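Local coordinates for RNA N6-adenosine-methyltransferase METTL16 (Homo sapiens, PDB 6M1U), which catalyses the N6-methylation of adenosine in RNA, including U6 snRNA, with the region described here being the vertebrate conserved region, probably an RNA-binding part, at residues T35-Q48 with R51-A65. Residues are numbered along the deposited sequence; the frame is centred on the assembly and turned at random.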
loop_
_atom_site.group_PDB
_atom_site.type_symbol
_atom_site.label_atom_id
_atom_site.label_comp_id
_atom_site.label_asym_id
_atom_site.label_seq_id
_atom_site.Cartn_x
_atom_site.Cartn_y
_atom_site.Cartn_z
ATOM N N THR A 35 -5.542 -1.409 -3.567
ATOM C CA THR A 35 -4.368 -2.254 -3.765
ATOM C C THR A 35 -3.669 -1.946 -5.080
ATOM O O THR A 35 -2.443 -1.776 -5.116
ATOM C CB THR A 35 -4.765 -3.724 -3.718
ATOM O OG1 THR A 35 -5.250 -4.044 -2.402
ATOM C CG2 THR A 35 -3.572 -4.598 -4.073
ATOM N N THR A 36 -4.430 -1.853 -6.174
ATOM C CA THR A 36 -3.782 -1.553 -7.445
ATOM C C THR A 36 -3.207 -0.140 -7.481
ATOM O O THR A 36 -2.343 0.132 -8.322
ATOM C CB THR A 36 -4.740 -1.736 -8.617
ATOM O OG1 THR A 36 -5.652 -0.643 -8.623
ATOM C CG2 THR A 36 -5.525 -3.029 -8.504
ATOM N N TRP A 37 -3.665 0.768 -6.601
ATOM C CA TRP A 37 -2.979 2.051 -6.485
ATOM C C TRP A 37 -1.704 1.919 -5.662
ATOM O O TRP A 37 -0.689 2.552 -5.980
ATOM C CB TRP A 37 -3.884 3.116 -5.879
ATOM C CG TRP A 37 -4.790 3.784 -6.862
ATOM C CD1 TRP A 37 -6.171 3.760 -6.871
ATOM C CD2 TRP A 37 -4.402 4.580 -7.987
ATOM N NE1 TRP A 37 -6.658 4.497 -7.941
ATOM C CE2 TRP A 37 -5.594 5.013 -8.634
ATOM C CE3 TRP A 37 -3.169 4.985 -8.512
ATOM C CZ2 TRP A 37 -5.574 5.809 -9.770
ATOM C CZ3 TRP A 37 -3.164 5.783 -9.648
ATOM C CH2 TRP A 37 -4.351 6.179 -10.260
ATOM N N ILE A 38 -1.715 1.105 -4.607
ATOM C CA ILE A 38 -0.450 0.811 -3.935
ATOM C C ILE A 38 0.519 0.125 -4.903
ATOM O O ILE A 38 1.721 0.421 -4.921
ATOM C CB ILE A 38 -0.685 -0.029 -2.668
ATOM C CG1 ILE A 38 -1.517 0.753 -1.661
ATOM C CG2 ILE A 38 0.618 -0.336 -2.014
ATOM C CD1 ILE A 38 -2.062 -0.096 -0.536
ATOM N N GLU A 39 0.005 -0.769 -5.758
ATOM C CA GLU A 39 0.869 -1.430 -6.735
ATOM C C GLU A 39 1.478 -0.417 -7.691
ATOM O O GLU A 39 2.662 -0.510 -8.033
ATOM C CB GLU A 39 0.081 -2.490 -7.501
ATOM C CG GLU A 39 -0.227 -3.733 -6.692
ATOM C CD GLU A 39 -1.210 -4.684 -7.371
ATOM O OE1 GLU A 39 -1.912 -4.294 -8.333
ATOM O OE2 GLU A 39 -1.277 -5.848 -6.924
ATOM N N LYS A 40 0.694 0.586 -8.101
ATOM C CA LYS A 40 1.236 1.661 -8.925
ATOM C C LYS A 40 2.326 2.425 -8.174
ATOM O O LYS A 40 3.395 2.708 -8.722
ATOM C CB LYS A 40 0.103 2.599 -9.352
ATOM C CG LYS A 40 0.282 3.233 -10.724
ATOM C CD LYS A 40 1.125 4.484 -10.664
ATOM C CE LYS A 40 1.786 4.734 -12.015
ATOM N NZ LYS A 40 2.249 6.162 -12.156
ATOM N N ILE A 41 2.082 2.741 -6.905
ATOM C CA ILE A 41 3.033 3.532 -6.134
ATOM C C ILE A 41 4.343 2.779 -5.957
ATOM O O ILE A 41 5.435 3.370 -6.001
ATOM C CB ILE A 41 2.409 3.900 -4.777
ATOM C CG1 ILE A 41 1.277 4.902 -4.986
ATOM C CG2 ILE A 41 3.502 4.356 -3.785
ATOM C CD1 ILE A 41 0.339 4.962 -3.859
ATOM N N LEU A 42 4.257 1.467 -5.719
ATOM C CA LEU A 42 5.461 0.687 -5.459
ATOM C C LEU A 42 6.269 0.517 -6.728
ATOM O O LEU A 42 7.482 0.758 -6.718
ATOM C CB LEU A 42 5.118 -0.677 -4.845
ATOM C CG LEU A 42 4.464 -0.579 -3.462
ATOM C CD1 LEU A 42 4.009 -1.927 -2.922
ATOM C CD2 LEU A 42 5.395 0.091 -2.499
ATOM N N THR A 43 5.620 0.128 -7.846
ATOM C CA THR A 43 6.392 -0.041 -9.081
ATOM C C THR A 43 7.128 1.245 -9.437
ATOM O O THR A 43 8.277 1.194 -9.881
ATOM C CB THR A 43 5.526 -0.468 -10.274
ATOM O OG1 THR A 43 4.604 0.576 -10.548
ATOM C CG2 THR A 43 4.767 -1.744 -10.015
ATOM N N ASP A 44 6.502 2.402 -9.201
ATOM C CA ASP A 44 7.164 3.676 -9.450
ATOM C C ASP A 44 8.437 3.820 -8.627
ATOM O O ASP A 44 9.407 4.415 -9.105
ATOM C CB ASP A 44 6.201 4.839 -9.170
ATOM C CG ASP A 44 5.051 4.923 -10.196
ATOM O OD1 ASP A 44 5.068 4.153 -11.197
ATOM O OD2 ASP A 44 4.124 5.754 -9.996
ATOM N N LEU A 45 8.472 3.260 -7.413
ATOM C CA LEU A 45 9.700 3.192 -6.628
ATOM C C LEU A 45 10.614 2.046 -7.049
ATOM O O LEU A 45 11.672 1.850 -6.427
ATOM C CB LEU A 45 9.387 3.056 -5.134
ATOM C CG LEU A 45 8.293 3.933 -4.500
ATOM C CD1 LEU A 45 8.290 3.776 -2.966
ATOM C CD2 LEU A 45 8.405 5.396 -4.919
ATOM N N LYS A 46 10.250 1.302 -8.094
ATOM C CA LYS A 46 10.991 0.109 -8.497
ATOM C C LYS A 46 11.181 -0.840 -7.304
ATOM O O LYS A 46 12.182 -1.536 -7.165
ATOM C CB LYS A 46 12.306 0.508 -9.183
ATOM C CG LYS A 46 12.057 1.491 -10.362
ATOM C CD LYS A 46 13.069 1.375 -11.490
ATOM C CE LYS A 46 13.612 2.766 -11.925
ATOM N NZ LYS A 46 14.995 2.734 -12.593
ATOM N N VAL A 47 10.192 -0.852 -6.428
ATOM C CA VAL A 47 10.021 -1.871 -5.404
ATOM C C VAL A 47 9.446 -3.117 -6.066
ATOM O O VAL A 47 8.518 -3.033 -6.878
ATOM C CB VAL A 47 9.083 -1.342 -4.299
ATOM C CG1 VAL A 47 8.584 -2.448 -3.376
ATOM C CG2 VAL A 47 9.742 -0.208 -3.517
ATOM N N GLN A 48 9.987 -4.274 -5.733
ATOM C CA GLN A 48 9.426 -5.522 -6.230
ATOM C C GLN A 48 8.233 -5.968 -5.390
ATOM O O GLN A 48 8.282 -5.946 -4.160
ATOM C CB GLN A 48 10.488 -6.613 -6.204
ATOM C CG GLN A 48 11.779 -6.199 -6.843
ATOM C CD GLN A 48 11.670 -6.233 -8.334
ATOM O OE1 GLN A 48 11.015 -7.127 -8.892
ATOM N NE2 GLN A 48 12.282 -5.251 -9.003
ATOM N N ARG A 51 1.345 -10.208 -5.731
ATOM C CA ARG A 51 0.168 -10.581 -4.956
ATOM C C ARG A 51 0.250 -12.017 -4.464
ATOM O O ARG A 51 0.561 -12.931 -5.226
ATOM C CB ARG A 51 -1.087 -10.422 -5.781
ATOM C CG ARG A 51 -1.551 -9.038 -5.848
ATOM C CD ARG A 51 -2.598 -9.035 -6.862
ATOM N NE ARG A 51 -3.082 -7.706 -7.128
ATOM C CZ ARG A 51 -4.357 -7.401 -7.209
ATOM N NH1 ARG A 51 -5.267 -8.349 -7.041
ATOM N NH2 ARG A 51 -4.695 -6.154 -7.487
ATOM N N VAL A 52 -0.087 -12.230 -3.208
ATOM C CA VAL A 52 0.054 -13.549 -2.604
ATOM C C VAL A 52 -1.333 -14.024 -2.188
ATOM O O VAL A 52 -2.261 -13.212 -1.985
ATOM C CB VAL A 52 1.056 -13.530 -1.426
ATOM C CG1 VAL A 52 2.466 -13.400 -1.955
ATOM C CG2 VAL A 52 0.758 -12.384 -0.544
ATOM N N PRO A 53 -1.508 -15.340 -2.036
ATOM C CA PRO A 53 -2.743 -15.854 -1.430
ATOM C C PRO A 53 -3.037 -15.144 -0.115
ATOM O O PRO A 53 -2.140 -14.831 0.668
ATOM C CB PRO A 53 -2.441 -17.336 -1.207
ATOM C CG PRO A 53 -0.902 -17.456 -1.346
ATOM C CD PRO A 53 -0.527 -16.414 -2.331
ATOM N N CYS A 54 -4.313 -14.862 0.110
ATOM C CA CYS A 54 -4.734 -14.062 1.253
ATOM C C CYS A 54 -6.057 -14.615 1.766
ATOM O O CYS A 54 -6.489 -15.708 1.379
ATOM C CB CYS A 54 -4.861 -12.592 0.850
ATOM S SG CYS A 54 -5.881 -12.416 -0.591
ATOM N N GLY A 55 -6.697 -13.843 2.649
ATOM C CA GLY A 55 -8.011 -14.171 3.138
ATOM C C GLY A 55 -9.103 -13.782 2.162
ATOM O O GLY A 55 -8.883 -13.121 1.146
ATOM N N LYS A 56 -10.325 -14.197 2.507
ATOM C CA LYS A 56 -11.473 -13.978 1.628
ATOM C C LYS A 56 -11.834 -12.503 1.521
ATOM O O LYS A 56 -12.329 -12.064 0.479
ATOM C CB LYS A 56 -12.667 -14.787 2.123
ATOM C CG LYS A 56 -12.389 -16.278 2.189
ATOM C CD LYS A 56 -13.594 -17.061 2.674
ATOM C CE LYS A 56 -13.299 -18.556 2.703
ATOM N NZ LYS A 56 -14.541 -19.353 2.982
ATOM N N GLU A 57 -11.558 -11.719 2.552
ATOM C CA GLU A 57 -12.001 -10.339 2.582
ATOM C C GLU A 57 -10.828 -9.363 2.623
ATOM O O GLU A 57 -10.886 -8.338 3.297
ATOM C CB GLU A 57 -12.957 -10.133 3.755
ATOM C CG GLU A 57 -14.285 -10.910 3.566
ATOM C CD GLU A 57 -15.441 -10.398 4.430
ATOM O OE1 GLU A 57 -15.193 -9.865 5.540
ATOM O OE2 GLU A 57 -16.611 -10.532 3.997
ATOM N N GLU A 58 -9.755 -9.659 1.874
ATOM C CA GLU A 58 -8.552 -8.817 1.791
ATOM C C GLU A 58 -7.803 -9.106 0.487
ATOM O O GLU A 58 -8.041 -10.119 -0.175
ATOM C CB GLU A 58 -7.609 -9.041 2.983
ATOM C CG GLU A 58 -6.991 -10.417 2.939
ATOM C CD GLU A 58 -6.030 -10.739 4.082
ATOM O OE1 GLU A 58 -5.920 -9.987 5.077
ATOM O OE2 GLU A 58 -5.376 -11.785 3.978
ATOM N N VAL A 59 -6.904 -8.189 0.121
ATOM C CA VAL A 59 -5.909 -8.397 -0.923
ATOM C C VAL A 59 -4.527 -8.159 -0.323
ATOM O O VAL A 59 -4.350 -7.226 0.465
ATOM C CB VAL A 59 -6.133 -7.445 -2.103
ATOM C CG1 VAL A 59 -5.123 -7.719 -3.224
ATOM C CG2 VAL A 59 -7.554 -7.542 -2.579
ATOM N N SER A 60 -3.548 -8.991 -0.685
ATOM C CA SER A 60 -2.220 -8.916 -0.088
ATOM C C SER A 60 -1.145 -8.715 -1.145
ATOM O O SER A 60 -1.145 -9.388 -2.182
ATOM C CB SER A 60 -1.886 -10.183 0.702
ATOM O OG SER A 60 -2.913 -10.482 1.626
ATOM N N LEU A 61 -0.210 -7.815 -0.851
ATOM C CA LEU A 61 1.043 -7.693 -1.577
ATOM C C LEU A 61 2.187 -8.197 -0.716
ATOM O O LEU A 61 2.282 -7.831 0.455
ATOM C CB LEU A 61 1.341 -6.250 -1.908
ATOM C CG LEU A 61 0.348 -5.651 -2.838
ATOM C CD1 LEU A 61 0.766 -4.198 -2.980
ATOM C CD2 LEU A 61 0.474 -6.449 -4.117
ATOM N N PHE A 62 3.065 -9.005 -1.289
ATOM C CA PHE A 62 4.368 -9.252 -0.692
ATOM C C PHE A 62 5.384 -8.389 -1.426
ATOM O O PHE A 62 5.429 -8.399 -2.664
ATOM C CB PHE A 62 4.778 -10.725 -0.770
ATOM C CG PHE A 62 6.016 -11.034 0.016
ATOM C CD1 PHE A 62 7.273 -10.898 -0.549
ATOM C CD2 PHE A 62 5.930 -11.422 1.341
ATOM C CE1 PHE A 62 8.403 -11.165 0.190
ATOM C CE2 PHE A 62 7.077 -11.675 2.085
ATOM C CZ PHE A 62 8.298 -11.555 1.506
ATOM N N LEU A 63 6.178 -7.622 -0.681
ATOM C CA LEU A 63 7.089 -6.702 -1.337
ATOM C C LEU A 63 8.497 -6.829 -0.771
ATOM O O LEU A 63 8.707 -7.216 0.378
ATOM C CB LEU A 63 6.601 -5.248 -1.256
ATOM C CG LEU A 63 6.849 -4.602 0.079
ATOM C CD1 LEU A 63 8.004 -3.628 -0.012
ATOM C CD2 LEU A 63 5.596 -3.921 0.524
ATOM N N THR A 64 9.457 -6.507 -1.622
ATOM C CA THR A 64 10.878 -6.614 -1.332
ATOM C C THR A 64 11.478 -5.271 -1.706
ATOM O O THR A 64 11.532 -4.933 -2.893
ATOM C CB THR A 64 11.509 -7.743 -2.146
ATOM O OG1 THR A 64 10.980 -8.995 -1.706
ATOM C CG2 THR A 64 12.981 -7.761 -1.966
ATOM N N ALA A 65 11.885 -4.492 -0.708
ATOM C CA ALA A 65 12.596 -3.245 -0.941
ATOM C C ALA A 65 14.043 -3.412 -0.500
ATOM O O ALA A 65 14.388 -4.357 0.212
ATOM C CB ALA A 65 11.936 -2.076 -0.208
#
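Leu61 and Leu63 of strand 58-65 meet Ile38, Leu42 and Val47 in a worked example of helix-on-sheet packing: helix 35-44 lies on one face of an antiparallel sheet, its axis 14° from that of strand 58-65 and 9.7 Å away at closest approach, and the chain then turns back to become the sheet's edge strand, 48-52. Apolar side chains fill the interface between helix and strand. Leu42 and Leu61 reach toward each other tip to tip, CD1 to CD1 at 4.0 Å, while Val47 CG1 lies 3.6 Å from Leu63 CD1. Leu42 also touches Ile145 of helix 136-153, so this side chain meets both the strand and a second helix. With OG1 beside the backbone N (chi1 -65°) and bonded to Ile31 O, Thr35 turns its methyl CG2 against Val59 CG1.

Backbone bonds fix the return. A Schellman motif, with Lys46 at positive phi, ends the helix, and Gln48 then pairs with Thr64 as an antiparallel hydrogen-bonded pair; Thr64 N donates to Gln48 O at 2.9 Å, and Gln48 N to Thr64 O over a longer 3.3 Å.

The charged contact lies farther back along the helix, at Glu39. Arg51, extended from CG to NE, crosses Glu39 at about a right angle, with the carboxylate and guanidinium planes 46° apart. The salt bridge is lopsided: NH2 reaches Glu39 OE1 weakly, whereas Arg51 NE meets the syn lone pair of Glu39 OE2 at 2.6 Å.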